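Member of DUF4221 family (Bacteroides vulgatus, PDB 3S9J) is of unknown function but folds as a six-bladed beta-propeller, and carries bound sodium ions in the crystal. Local coordinates at residues N206-R211 with I270-Y275; Y287-N292 with E297-K302; Y116-P121 with I145-E150. All coordinates share one frame; numbering follows the deposited sequence.

Interaction 1: residues N206-R211 with I270-Y275; sequences NYKESR and IMYDKY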
loop_
_atom_site.group_PDB
_atom_site.type_symbol
_atom_site.label_atom_id
_atom_site.label_comp_id
_atom_site.label_asym_id
_atom_site.label_seq_id
_atom_site.Cartn_x
_atom_site.Cartn_y
_atom_site.Cartn_z
ATOM N N ASN A 206 2.252 -12.866 -3.429
ATOM C CA ASN A 206 2.088 -14.118 -2.698
ATOM C C ASN A 206 3.305 -14.972 -3.046
ATOM O O ASN A 206 3.413 -15.483 -4.157
ATOM C CB ASN A 206 0.759 -14.739 -3.174
ATOM C CG ASN A 206 0.560 -16.195 -2.761
ATOM O OD1 ASN A 206 1.494 -16.892 -2.362
ATOM N ND2 ASN A 206 -0.677 -16.662 -2.883
ATOM N N TYR A 207 4.246 -15.070 -2.117
ATOM C CA TYR A 207 5.504 -15.787 -2.379
ATOM C C TYR A 207 5.318 -17.293 -2.425
ATOM O O TYR A 207 6.054 -17.986 -3.113
ATOM C CB TYR A 207 6.583 -15.424 -1.366
ATOM C CG TYR A 207 7.166 -14.027 -1.574
ATOM C CD1 TYR A 207 8.193 -13.814 -2.506
ATOM C CD2 TYR A 207 6.718 -12.943 -0.830
ATOM C CE1 TYR A 207 8.736 -12.567 -2.702
ATOM C CE2 TYR A 207 7.251 -11.669 -1.025
ATOM C CZ TYR A 207 8.281 -11.497 -1.952
ATOM O OH TYR A 207 8.834 -10.253 -2.163
ATOM N N LYS A 208 4.326 -17.793 -1.701
ATOM C CA LYS A 208 3.995 -19.223 -1.738
ATOM C C LYS A 208 3.741 -19.699 -3.167
ATOM O O LYS A 208 4.237 -20.753 -3.586
ATOM C CB LYS A 208 2.750 -19.476 -0.875
ATOM C CG LYS A 208 2.231 -20.944 -0.828
ATOM C CD LYS A 208 0.798 -20.965 -0.231
ATOM C CE LYS A 208 0.050 -22.251 -0.498
ATOM N NZ LYS A 208 0.254 -23.233 0.596
ATOM N N GLU A 209 2.934 -18.946 -3.909
ATOM C CA GLU A 209 2.543 -19.337 -5.269
ATOM C C GLU A 209 3.229 -18.500 -6.340
ATOM O O GLU A 209 2.926 -18.672 -7.518
ATOM C CB GLU A 209 1.019 -19.220 -5.456
ATOM C CG GLU A 209 0.188 -20.039 -4.491
ATOM C CD GLU A 209 0.368 -21.547 -4.677
ATOM O OE1 GLU A 209 0.894 -21.971 -5.727
ATOM O OE2 GLU A 209 -0.025 -22.299 -3.769
ATOM N N SER A 210 4.131 -17.602 -5.942
ATOM C CA SER A 210 4.808 -16.692 -6.876
ATOM C C SER A 210 3.779 -15.960 -7.737
ATOM O O SER A 210 3.785 -16.019 -8.981
ATOM C CB SER A 210 5.845 -17.467 -7.714
ATOM O OG SER A 210 6.953 -17.755 -6.886
ATOM N N ARG A 211 2.876 -15.272 -7.039
ATOM C CA ARG A 211 1.651 -14.776 -7.630
ATOM C C ARG A 211 1.433 -13.303 -7.252
ATOM O O ARG A 211 1.422 -12.947 -6.083
ATOM C CB ARG A 211 0.480 -15.646 -7.141
ATOM C CG ARG A 211 -0.895 -15.217 -7.555
ATOM C CD ARG A 211 -1.923 -16.281 -7.193
ATOM N NE ARG A 211 -1.789 -17.433 -8.087
ATOM C CZ ARG A 211 -2.156 -18.673 -7.804
ATOM N NH1 ARG A 211 -2.709 -18.974 -6.636
ATOM N NH2 ARG A 211 -1.960 -19.624 -8.705
ATOM N N ILE A 270 -5.413 -4.145 -1.662
ATOM C CA ILE A 270 -5.517 -5.592 -1.760
ATOM C C ILE A 270 -4.346 -6.165 -0.949
ATOM O O ILE A 270 -3.199 -5.769 -1.120
ATOM C CB ILE A 270 -5.580 -6.107 -3.239
ATOM C CG1 ILE A 270 -5.791 -7.645 -3.309
ATOM C CG2 ILE A 270 -4.341 -5.691 -4.037
ATOM C CD1 ILE A 270 -7.161 -8.111 -2.767
HETATM N N MSE A 271 -4.649 -7.104 -0.055
HETATM C CA MSE A 271 -3.657 -7.631 0.870
HETATM C C MSE A 271 -3.735 -9.145 0.920
HETATM O O MSE A 271 -4.810 -9.711 1.110
HETATM C CB MSE A 271 -3.876 -7.068 2.277
HETATM C CG MSE A 271 -3.853 -5.621 2.338
HETATM SE SE MSE A 271 -4.039 -5.038 4.201
HETATM C CE MSE A 271 -2.979 -5.904 5.023
ATOM N N TYR A 272 -2.583 -9.796 0.784
ATOM C CA TYR A 272 -2.491 -11.234 0.935
ATOM C C TYR A 272 -2.187 -11.582 2.379
ATOM O O TYR A 272 -1.357 -10.944 3.005
ATOM C CB TYR A 272 -1.378 -11.791 0.036
ATOM C CG TYR A 272 -1.181 -13.276 0.187
ATOM C CD1 TYR A 272 -2.231 -14.136 0.010
ATOM C CD2 TYR A 272 0.058 -13.807 0.478
ATOM C CE1 TYR A 272 -2.066 -15.505 0.162
ATOM C CE2 TYR A 272 0.234 -15.192 0.628
ATOM C CZ TYR A 272 -0.823 -16.027 0.467
ATOM O OH TYR A 272 -0.696 -17.403 0.607
ATOM N N ASP A 273 -2.895 -12.578 2.908
ATOM C CA ASP A 273 -2.683 -13.105 4.248
ATOM C C ASP A 273 -1.933 -14.439 4.094
ATOM O O ASP A 273 -2.540 -15.460 3.718
ATOM C CB ASP A 273 -4.055 -13.315 4.916
ATOM C CG ASP A 273 -3.973 -13.847 6.340
ATOM O OD1 ASP A 273 -2.978 -14.543 6.689
ATOM O OD2 ASP A 273 -4.937 -13.557 7.109
ATOM N N LYS A 274 -0.625 -14.407 4.374
ATOM C CA LYS A 274 0.273 -15.571 4.196
ATOM C C LYS A 274 0.014 -16.671 5.222
ATOM O O LYS A 274 0.408 -17.803 5.001
ATOM C CB LYS A 274 1.765 -15.148 4.231
ATOM C CG LYS A 274 2.295 -14.630 5.586
ATOM C CD LYS A 274 3.669 -13.858 5.471
ATOM C CE LYS A 274 3.888 -12.837 6.665
ATOM N NZ LYS A 274 5.254 -12.103 6.901
ATOM N N TYR A 275 -0.644 -16.338 6.335
ATOM C CA TYR A 275 -0.886 -17.300 7.419
ATOM C C TYR A 275 -2.129 -18.120 7.160
ATOM O O TYR A 275 -2.139 -19.322 7.359
ATOM C CB TYR A 275 -0.956 -16.606 8.785
ATOM C CG TYR A 275 0.341 -15.873 9.097
ATOM C CD1 TYR A 275 1.460 -16.574 9.523
ATOM C CD2 TYR A 275 0.443 -14.494 8.925
ATOM C CE1 TYR A 275 2.675 -15.929 9.773
ATOM C CE2 TYR A 275 1.648 -13.814 9.202
ATOM C CZ TYR A 275 2.762 -14.534 9.620
ATOM O OH TYR A 275 3.941 -13.895 9.876
#
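Asn206 lays its carboxamide over one face of the Tyr272 ring, an amide-on-aromatic stack with the two planes only 12° apart. The amide sits toward the phenol end: Asn206 ND2 is 3.4 Å from Tyr272 CZ, and Asn206 CG is 3.5 Å from Tyr272 CE2. Behind it the methylene covers the middle of the same face, a CH-pi contact with Asn206 CB 3.9 Å from the centroid of the Tyr272 ring. Both side chains carry CG anti to the backbone N (chi1 167° for Asn206, 177° for Tyr272), and this brings amide and ring together across a gap of 6.5 Å between Asn206 CA and Tyr272 CA. Lys208 adds a looser touch at the phenol, its CD 4.0 Å from Tyr272 OH. On the ring's other face lies the backbone N of Lys274, offset toward the rim.

The contact joins the first strands of two successive propeller blades, 201-206 and 266-273. Asn206 opens the turn of its hairpin: its OD1 accepts a bond from Glu209 N at 2.9 Å, an Asx motif, and Ser210 and Arg211 face it in a G1 beta bulge. The Tyr272 hydroxyl pairs with Asn277 OD1, while Tyr272 N reaches Asp204 OD2 on the strand that leads into Asn206.

Because the overlap is nearly parallel, the amide does not aim an N-H at the ring. Asn206 can therefore stack by dispersion and electrostatics while OD1 braces the turn and ND2 serves another hydrogen bond.

Interaction 2: residues Y287-N292 with E297-K302; sequences YKLAPN and ETPKGK. With FMT (formic acid), chain K.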
loop_
_atom_site.group_PDB
_atom_site.type_symbol
_atom_site.label_atom_id
_atom_site.label_comp_id
_atom_site.label_asym_id
_atom_site.label_seq_id
_atom_site.Cartn_x
_atom_site.Cartn_y
_atom_site.Cartn_z
ATOM N N TYR A 287 -19.370 8.858 -0.050
ATOM C CA TYR A 287 -19.312 9.973 0.874
ATOM C C TYR A 287 -19.397 11.269 0.094
ATOM O O TYR A 287 -19.166 11.307 -1.135
ATOM C CB TYR A 287 -17.948 9.887 1.565
ATOM C CG TYR A 287 -17.750 10.661 2.849
ATOM C CD1 TYR A 287 -18.078 10.107 4.048
ATOM C CD2 TYR A 287 -17.176 11.926 2.834
ATOM C CE1 TYR A 287 -17.879 10.799 5.238
ATOM C CE2 TYR A 287 -16.958 12.625 4.004
ATOM C CZ TYR A 287 -17.298 12.041 5.207
ATOM O OH TYR A 287 -17.083 12.688 6.398
ATOM N N LYS A 288 -19.724 12.338 0.796
ATOM C CA LYS A 288 -19.686 13.669 0.240
ATOM C C LYS A 288 -18.848 14.537 1.174
ATOM O O LYS A 288 -19.234 14.761 2.309
ATOM C CB LYS A 288 -21.079 14.254 0.096
ATOM C CG LYS A 288 -21.194 15.258 -0.963
ATOM C CD LYS A 288 -21.198 14.586 -2.390
ATOM C CE LYS A 288 -21.228 15.657 -3.468
ATOM N NZ LYS A 288 -21.232 15.147 -4.873
ATOM N N LEU A 289 -17.724 15.021 0.658
ATOM C CA LEU A 289 -16.784 15.866 1.429
ATOM C C LEU A 289 -17.462 17.125 1.911
ATOM O O LEU A 289 -17.958 17.913 1.114
ATOM C CB LEU A 289 -15.566 16.251 0.566
ATOM C CG LEU A 289 -14.323 16.834 1.263
ATOM C CD1 LEU A 289 -13.462 15.705 1.765
ATOM C CD2 LEU A 289 -13.585 17.682 0.240
ATOM N N ALA A 290 -17.486 17.330 3.228
ATOM C CA ALA A 290 -18.111 18.507 3.816
ATOM C C ALA A 290 -17.150 19.713 3.739
ATOM O O ALA A 290 -15.933 19.533 3.633
ATOM C CB ALA A 290 -18.522 18.232 5.289
ATOM N N PRO A 291 -17.700 20.932 3.772
ATOM C CA PRO A 291 -16.866 22.130 3.626
ATOM C C PRO A 291 -15.638 22.135 4.543
ATOM O O PRO A 291 -14.529 22.441 4.118
ATOM C CB PRO A 291 -17.832 23.252 3.979
ATOM C CG PRO A 291 -19.135 22.788 3.458
ATOM C CD PRO A 291 -19.131 21.261 3.631
ATOM N N ASN A 292 -15.807 21.728 5.773
ATOM C CA ASN A 292 -14.659 21.848 6.698
ATOM C C ASN A 292 -13.639 20.711 6.547
ATOM O O ASN A 292 -12.611 20.689 7.231
ATOM C CB ASN A 292 -15.175 21.961 8.132
ATOM C CG ASN A 292 -16.113 23.159 8.329
ATOM O OD1 ASN A 292 -15.991 24.185 7.640
ATOM N ND2 ASN A 292 -17.069 23.020 9.253
ATOM N N GLU A 297 -7.259 14.427 1.656
ATOM C CA GLU A 297 -7.144 13.183 2.425
ATOM C C GLU A 297 -8.505 12.532 2.621
ATOM O O GLU A 297 -9.538 13.219 2.598
ATOM C CB GLU A 297 -6.487 13.460 3.785
ATOM C CG GLU A 297 -5.000 13.943 3.701
ATOM C CD GLU A 297 -3.986 12.904 3.120
ATOM O OE1 GLU A 297 -4.191 11.671 3.273
ATOM O OE2 GLU A 297 -2.948 13.338 2.559
ATOM N N THR A 298 -8.506 11.222 2.811
ATOM C CA THR A 298 -9.741 10.489 3.073
ATOM C C THR A 298 -10.377 11.015 4.359
ATOM O O THR A 298 -9.707 11.168 5.428
ATOM C CB THR A 298 -9.492 8.973 3.164
ATOM O OG1 THR A 298 -8.863 8.531 1.950
ATOM C CG2 THR A 298 -10.823 8.212 3.437
ATOM N N PRO A 299 -11.669 11.359 4.287
ATOM C CA PRO A 299 -12.316 11.882 5.468
ATOM C C PRO A 299 -12.339 10.891 6.616
ATOM O O PRO A 299 -12.478 9.687 6.396
ATOM C CB PRO A 299 -13.776 12.121 4.991
ATOM C CG PRO A 299 -13.656 12.321 3.561
ATOM C CD PRO A 299 -12.556 11.426 3.105
ATOM N N LYS A 300 -12.254 11.418 7.832
ATOM C CA LYS A 300 -12.205 10.564 9.023
ATOM C C LYS A 300 -13.517 9.804 9.163
ATOM O O LYS A 300 -13.564 8.752 9.777
ATOM C CB LYS A 300 -11.958 11.398 10.276
ATOM C CG LYS A 300 -10.754 12.324 10.213
ATOM C CD LYS A 300 -9.507 11.663 9.757
ATOM C CE LYS A 300 -8.348 12.657 9.867
ATOM N NZ LYS A 300 -7.123 12.008 9.494
ATOM N N GLY A 301 -14.606 10.337 8.592
ATOM C CA GLY A 301 -15.898 9.676 8.687
ATOM C C GLY A 301 -16.255 8.706 7.573
ATOM O O GLY A 301 -17.351 8.145 7.588
ATOM N N LYS A 302 -15.343 8.473 6.628
ATOM C CA LYS A 302 -15.670 7.613 5.488
ATOM C C LYS A 302 -15.813 6.159 5.939
ATOM O O LYS A 302 -14.964 5.631 6.625
ATOM C CB LYS A 302 -14.652 7.766 4.343
ATOM C CG LYS A 302 -15.220 7.274 2.990
ATOM C CD LYS A 302 -14.267 7.616 1.839
ATOM C CE LYS A 302 -14.950 7.381 0.479
ATOM N NZ LYS A 302 -14.032 7.479 -0.734
HETATM C C FMT K . -5.830 10.439 12.193
HETATM O O1 FMT K . -6.975 10.524 11.662
HETATM O O2 FMT K . -4.817 11.005 11.755
#
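Tyr287, with CG swung to the far side from its own backbone N (chi1 -163°) and its ring turned crosswise (chi2 87°), presents the aromatic group to Pro299, Gly301 and Lys302. These belong to a type I beta turn from Pro299 to Lys302, closed by Lys302 N bonding to Pro299 O at 3.1 Å. Both segments lie in the long loop between strands 278-284 and 304-309, the second and third strands of a propeller blade.

Pro299 makes the tightest apolar touch, its CG 3.3 Å from Tyr287 CE2 and its CB 3.5 Å from Tyr287 CZ, the pyrrolidine and the phenol pointing opposite ways as they pass. On the same side of the ring but toward CE1, Gly301 C comes within 3.5 Å of Tyr287 CE1, also obliquely. The extended chain of Lys302 runs beside the root of the tyrosine, CG 4.0 Å from Tyr287 CB, and carries its ammonium on to Glu284 and to the carbonyls of Asn262 and Asn264. Leu289 comes in roughly perpendicular to Pro299, its CD1 3.8 Å from Pro299 CG in one of two conformers. Helix 255-263 contributes Asn262, which both Leu289 and Pro299 touch.

The Tyr287 hydroxyl is hydrogen-bonded to Glu293 OE2 in the loop between the segments. A serine here would probably leave Pro299 and the Lys302 methylenes without their aromatic cover and Glu293 without its phenol partner.

Lys300 turns away from this cluster and bends at its second side-chain torsion. Its NZ donates to O1 of a formic acid molecule at 2.6 Å, and Tyr26 OH and Leu345 N bind the same molecule.

Interaction 3: residues Y116-P121 with I145-E150; sequences YNFQTP and IFLRQE. With FMT (formic acid), chain L.
The backbones pass well apart, Phe118 CA and Leu147 CA being 10.8 Å from each other, so the contact is made entirely by side chains spanning the space between the end of strand 112-117 and strand 144-148. Phe118 does most of the bridging. With chi1 at -163° the ring is turned away from its own N and extends toward Leu147 and Gln149. There Phe118 CE2 lies 4.4 Å from Leu147 CG, and Phe118 CE1 lies equally far from Gln149 NE2. Both are loose van der Waals approaches, oblique to the ring, and Phe118 and Leu147 each adopt a second conformer.

Gln149 is folded at its first two torsions, which returns its amide to its own backbone: NE2 donates to Arg148 O at 3.0 Å, the donor tilted from the carbonyl plane. Its OE1 is bonded to Thr126 OG1, so both ends of this buried amide have partners beside the hydrocarbon, while next to it Arg148 NH1 forms a salt bridge of 3.1 Å to Glu150 OE2.

On the other segment, Thr120 OG1 donates to O2 of a formic acid molecule at 2.6 Å and accepts from Arg124 N; Arg124 NE and Glu122 N hold the same molecule.

Gln170 and Val177, of the same blade as strand 144-148, and Leu128 of the connecting loop also pack on Phe118. A residue leaving the outermost strand of one four-stranded sheet and packing against the next is consistent with the side-chain packing between neighbouring blades of a beta-propeller.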
loop_
_atom_site.group_PDB
_atom_site.type_symbol
_atom_site.label_atom_id
_atom_site.label_comp_id
_atom_site.label_asym_id
_atom_site.label_seq_id
_atom_site.Cartn_x
_atom_site.Cartn_y
_atom_site.Cartn_z
ATOM N N TYR A 116 21.456 3.009 -5.746
ATOM C CA TYR A 116 21.134 2.740 -7.127
ATOM C C TYR A 116 20.400 3.930 -7.734
ATOM O O TYR A 116 19.404 4.381 -7.204
ATOM C CB TYR A 116 20.205 1.552 -7.269
ATOM C CG TYR A 116 20.645 0.283 -6.581
ATOM C CD1 TYR A 116 20.277 0.028 -5.267
ATOM C CD2 TYR A 116 21.370 -0.693 -7.262
ATOM C CE1 TYR A 116 20.655 -1.132 -4.618
ATOM C CE2 TYR A 116 21.732 -1.881 -6.628
ATOM C CZ TYR A 116 21.377 -2.098 -5.302
ATOM O OH TYR A 116 21.717 -3.256 -4.664
ATOM N N ASN A 117 20.839 4.367 -8.905
ATOM C CA ASN A 117 20.053 5.291 -9.716
ATOM C C ASN A 117 18.915 4.540 -10.367
ATOM O O ASN A 117 19.116 3.473 -10.949
ATOM C CB ASN A 117 20.952 5.947 -10.768
ATOM C CG ASN A 117 20.207 6.909 -11.676
ATOM O OD1 ASN A 117 19.692 7.925 -11.212
ATOM N ND2 ASN A 117 20.138 6.589 -12.982
ATOM N N PHE A 118 17.695 5.064 -10.263
ATOM C CA PHE A 118 16.532 4.387 -10.858
ATOM C C PHE A 118 15.811 5.405 -11.735
ATOM O O PHE A 118 15.164 6.342 -11.258
ATOM C CB PHE A 118 15.585 3.781 -9.795
ATOM C CG PHE A 118 14.584 2.730 -10.317
ATOM C CD1 PHE A 118 13.769 2.963 -11.425
ATOM C CD2 PHE A 118 14.372 1.553 -9.607
ATOM C CE1 PHE A 118 12.827 2.027 -11.837
ATOM C CE2 PHE A 118 13.436 0.608 -10.010
ATOM C CZ PHE A 118 12.656 0.843 -11.137
ATOM N N GLN A 119 15.956 5.214 -13.037
ATOM C CA GLN A 119 15.279 6.039 -14.038
ATOM C C GLN A 119 14.785 5.065 -15.072
ATOM O O GLN A 119 15.119 3.861 -15.026
ATOM C CB GLN A 119 16.271 7.015 -14.675
ATOM C CG GLN A 119 16.754 8.097 -13.719
ATOM C CD GLN A 119 17.885 8.933 -14.328
ATOM O OE1 GLN A 119 18.899 8.405 -14.810
ATOM N NE2 GLN A 119 17.711 10.248 -14.302
ATOM N N THR A 120 14.018 5.560 -16.027
ATOM C CA THR A 120 13.563 4.712 -17.101
ATOM C C THR A 120 14.805 4.303 -17.901
ATOM O O THR A 120 15.866 4.950 -17.818
ATOM C CB THR A 120 12.565 5.404 -18.025
ATOM O OG1 THR A 120 13.219 6.446 -18.763
ATOM C CG2 THR A 120 11.353 5.988 -17.201
ATOM N N PRO A 121 14.684 3.232 -18.679
ATOM C CA PRO A 121 15.824 2.875 -19.567
ATOM C C PRO A 121 16.364 4.056 -20.379
ATOM O O PRO A 121 17.587 4.242 -20.462
ATOM C CB PRO A 121 15.221 1.793 -20.458
ATOM C CG PRO A 121 14.303 1.035 -19.527
ATOM C CD PRO A 121 13.667 2.157 -18.629
ATOM N N ILE A 145 14.204 -6.049 -7.569
ATOM C CA ILE A 145 13.068 -5.429 -6.881
ATOM C C ILE A 145 12.095 -4.904 -7.933
ATOM O O ILE A 145 12.504 -4.230 -8.865
ATOM C CB ILE A 145 13.504 -4.325 -5.930
ATOM C CG1 ILE A 145 12.262 -3.842 -5.141
ATOM C CG2 ILE A 145 14.229 -3.191 -6.656
ATOM C CD1 ILE A 145 12.568 -2.905 -4.053
ATOM N N PHE A 146 10.816 -5.223 -7.751
ATOM C CA PHE A 146 9.731 -4.876 -8.659
ATOM C C PHE A 146 8.879 -3.835 -8.006
ATOM O O PHE A 146 8.494 -3.983 -6.831
ATOM C CB PHE A 146 8.880 -6.089 -8.921
ATOM C CG PHE A 146 9.530 -7.101 -9.800
ATOM C CD1 PHE A 146 10.591 -7.885 -9.329
ATOM C CD2 PHE A 146 9.068 -7.302 -11.101
ATOM C CE1 PHE A 146 11.172 -8.835 -10.148
ATOM C CE2 PHE A 146 9.672 -8.261 -11.919
ATOM C CZ PHE A 146 10.706 -9.015 -11.439
ATOM N N LEU A 147 8.566 -2.799 -8.766
ATOM C CA LEU A 147 7.900 -1.566 -8.314
ATOM C C LEU A 147 6.786 -1.181 -9.296
ATOM O O LEU A 147 6.972 -1.339 -10.489
ATOM C CB LEU A 147 8.877 -0.367 -8.349
ATOM C CG LEU A 147 10.023 -0.182 -7.338
ATOM C CD1 LEU A 147 10.104 1.273 -6.928
ATOM C CD2 LEU A 147 9.861 -1.029 -6.124
ATOM N N ARG A 148 5.730 -0.550 -8.800
ATOM C CA ARG A 148 4.728 0.049 -9.668
ATOM C C ARG A 148 5.344 1.139 -10.510
ATOM O O ARG A 148 6.238 1.871 -10.062
ATOM C CB ARG A 148 3.595 0.643 -8.804
ATOM C CG ARG A 148 2.634 1.552 -9.499
ATOM C CD ARG A 148 1.447 1.870 -8.579
ATOM N NE ARG A 148 0.634 2.945 -9.125
ATOM C CZ ARG A 148 0.832 4.247 -8.943
ATOM N NH1 ARG A 148 1.848 4.702 -8.217
ATOM N NH2 ARG A 148 -0.001 5.106 -9.530
ATOM N N GLN A 149 4.818 1.293 -11.716
ATOM C CA GLN A 149 5.186 2.401 -12.571
ATOM C C GLN A 149 3.934 3.216 -12.973
ATOM O O GLN A 149 2.855 2.653 -13.176
ATOM C CB GLN A 149 5.916 1.884 -13.804
ATOM C CG GLN A 149 7.296 1.359 -13.436
ATOM C CD GLN A 149 8.257 2.468 -13.092
ATOM O OE1 GLN A 149 8.788 3.145 -13.980
ATOM N NE2 GLN A 149 8.499 2.662 -11.818
ATOM N N GLU A 150 4.126 4.533 -13.025
ATOM C CA GLU A 150 3.049 5.453 -13.402
ATOM C C GLU A 150 3.124 5.749 -14.918
ATOM O O GLU A 150 4.023 5.261 -15.621
ATOM C CB GLU A 150 3.112 6.723 -12.520
ATOM C CG GLU A 150 2.785 6.461 -11.013
ATOM C CD GLU A 150 2.727 7.733 -10.166
ATOM O OE1 GLU A 150 2.850 8.822 -10.758
ATOM O OE2 GLU A 150 2.565 7.659 -8.913
HETATM C C FMT L . 11.602 5.293 -21.375
HETATM O O1 FMT L . 12.424 4.348 -21.304
HETATM O O2 FMT L . 11.791 6.454 -20.945
#

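Interactions 1 and 3 each join two successive propeller blades, but different pairs: interaction 3 is a buried, loosely packed and largely apolar contact that includes a glutamine amide, whereas interaction 1 is a closer amide-aromatic stack, only partly buried. Interaction 2 instead folds a single interstrand loop on itself. It shares its blade with strand 266-273 of interaction 1, yet their centres lie 32 Å apart, on opposite sides of the chain's centre. It is also the farthest out, about 21 Å from that centre, against 14 Å for interaction 1. None has a hydrogen bond across its segments; the Asn206 and Gln149 amides and the Tyr272 and Tyr287 hydroxyls bond within their own segment or outside both.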